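DNA damage response protein Rtt109, putative (Neosartorya fumigata, PDB 5ZB9) probably transfers acetyl groups from acetyl-CoA to lysines of histone H3 as part of the DNA damage response. Local coordinates at residues I72-V78 with V91-T97. Residues are numbered along the deposited sequence; the frame is centred on the assembly and turned at random.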
# COMPACT_ATOMS: atom_id res chain seq x y z
N ILE A 72 2.70 -21.16 6.41
CA ILE A 72 2.56 -19.74 6.13
C ILE A 72 1.62 -19.08 7.15
O ILE A 72 0.53 -19.58 7.40
CB ILE A 72 2.02 -19.51 4.71
CG1 ILE A 72 3.10 -19.82 3.68
CG2 ILE A 72 1.53 -18.08 4.54
CD1 ILE A 72 2.59 -19.77 2.26
N ILE A 73 2.05 -17.96 7.72
CA ILE A 73 1.21 -17.25 8.68
C ILE A 73 0.71 -15.91 8.15
O ILE A 73 -0.23 -15.34 8.69
CB ILE A 73 1.95 -17.01 10.00
CG1 ILE A 73 3.19 -16.14 9.76
CG2 ILE A 73 2.31 -18.32 10.65
CD1 ILE A 73 3.71 -15.47 11.00
N PHE A 74 1.34 -15.40 7.10
CA PHE A 74 1.03 -14.06 6.64
C PHE A 74 1.46 -13.85 5.20
O PHE A 74 2.50 -14.35 4.79
CB PHE A 74 1.69 -13.02 7.54
CG PHE A 74 1.26 -11.61 7.27
CD1 PHE A 74 -0.04 -11.20 7.54
CD2 PHE A 74 2.16 -10.68 6.78
CE1 PHE A 74 -0.45 -9.89 7.30
CE2 PHE A 74 1.77 -9.36 6.54
CZ PHE A 74 0.46 -8.97 6.80
N GLY A 75 0.66 -13.12 4.45
CA GLY A 75 1.01 -12.78 3.08
C GLY A 75 0.67 -11.33 2.79
O GLY A 75 -0.42 -10.85 3.14
N ILE A 76 1.60 -10.61 2.17
CA ILE A 76 1.32 -9.23 1.83
C ILE A 76 1.84 -8.91 0.43
O ILE A 76 3.01 -9.16 0.11
CB ILE A 76 1.92 -8.25 2.87
CG1 ILE A 76 1.71 -6.80 2.44
CG2 ILE A 76 3.40 -8.53 3.14
CD1 ILE A 76 2.04 -5.82 3.53
N GLU A 77 0.95 -8.40 -0.42
CA GLU A 77 1.34 -7.97 -1.75
C GLU A 77 1.40 -6.45 -1.81
O GLU A 77 0.50 -5.77 -1.33
CB GLU A 77 0.38 -8.49 -2.82
CG GLU A 77 0.82 -8.11 -4.24
CD GLU A 77 -0.11 -8.64 -5.32
OE1 GLU A 77 0.36 -9.41 -6.20
OE2 GLU A 77 -1.31 -8.29 -5.32
N VAL A 78 2.47 -5.94 -2.40
CA VAL A 78 2.65 -4.51 -2.54
C VAL A 78 3.01 -4.16 -3.98
O VAL A 78 3.93 -4.75 -4.54
CB VAL A 78 3.75 -3.98 -1.63
CG1 VAL A 78 3.83 -2.48 -1.75
CG2 VAL A 78 3.50 -4.41 -0.18
N VAL A 91 -0.41 -1.04 -1.15
CA VAL A 91 -0.70 -2.36 -0.60
C VAL A 91 -1.95 -2.92 -1.27
O VAL A 91 -3.03 -2.33 -1.16
CB VAL A 91 -0.91 -2.31 0.92
CG1 VAL A 91 -1.09 -3.71 1.48
CG2 VAL A 91 0.24 -1.57 1.60
N SER A 92 -1.82 -4.04 -1.97
CA SER A 92 -2.96 -4.59 -2.68
C SER A 92 -3.60 -5.74 -1.93
O SER A 92 -4.81 -5.94 -2.02
CB SER A 92 -2.55 -5.05 -4.08
OG SER A 92 -1.48 -5.97 -4.01
N LYS A 93 -2.80 -6.47 -1.16
CA LYS A 93 -3.28 -7.65 -0.44
C LYS A 93 -2.55 -7.82 0.88
O LYS A 93 -1.35 -7.57 0.98
CB LYS A 93 -3.09 -8.92 -1.29
CG LYS A 93 -3.93 -8.99 -2.56
CD LYS A 93 -3.40 -10.04 -3.54
CE LYS A 93 -4.13 -9.94 -4.87
NZ LYS A 93 -3.40 -10.60 -5.98
N ALA A 94 -3.27 -8.28 1.89
CA ALA A 94 -2.67 -8.60 3.17
C ALA A 94 -3.61 -9.50 3.95
O ALA A 94 -4.71 -9.08 4.31
CB ALA A 94 -2.36 -7.35 3.97
N ASP A 95 -3.20 -10.74 4.17
CA ASP A 95 -4.03 -11.68 4.90
C ASP A 95 -3.18 -12.54 5.81
O ASP A 95 -1.97 -12.67 5.61
CB ASP A 95 -4.82 -12.57 3.93
CG ASP A 95 -6.19 -12.95 4.47
OD1 ASP A 95 -6.50 -12.62 5.64
OD2 ASP A 95 -6.97 -13.58 3.72
N SER A 96 -3.81 -13.11 6.83
CA SER A 96 -3.15 -14.08 7.70
C SER A 96 -3.83 -15.41 7.50
O SER A 96 -4.87 -15.49 6.86
CB SER A 96 -3.21 -13.66 9.16
OG SER A 96 -4.56 -13.64 9.59
N THR A 97 -3.25 -16.47 8.05
CA THR A 97 -3.83 -17.79 7.89
C THR A 97 -4.47 -18.24 9.20
O THR A 97 -5.41 -19.03 9.20
CB THR A 97 -2.78 -18.82 7.46
OG1 THR A 97 -1.68 -18.80 8.37
CG2 THR A 97 -2.28 -18.50 6.07
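Glu77 leans across onto Ser92 and Lys93, both of which face it in a classic beta bulge, and here the packing is tight. Its carboxylate OE2 takes the hydroxyl of Ser92 (OG to OE2, 2.7 Å) on the anti side, while Lys93 runs alongside, pointing the same way, and closes a looser salt bridge from NZ to OE2 at 3.2 Å. Glu77 reaches this far because CG stands anti to the backbone N (chi1 -177°) and the chain continues extended. Its other oxygen, OE1, is held by Tyr424, which should keep the carboxylate from turning. Glu77 O receives Ser92 N at 3.0 Å and, weakly, Lys93 N. Further along, Gly75 and Asp95 exchange two backbone bonds, and at the far end Thr97 OG1 comes in on a lone pair of Ile72 O.

Phe74, Ile76 and Val78 are buried under helix 111-127 but touch the partner strand only lightly. The Phe74 ring leans obliquely over it, CD1 3.1 Å from Asp95 O; separately, CZ meets Ala94 CB at 4.3 Å. Ser92 to Ser96 remain partly exposed, whereas Ile72 to Val78 are buried. Ala94 and Ser96 bind CoA, absent here, so this antiparallel beta hairpin of the acetyltransferase sheet supplies part of the cofactor site.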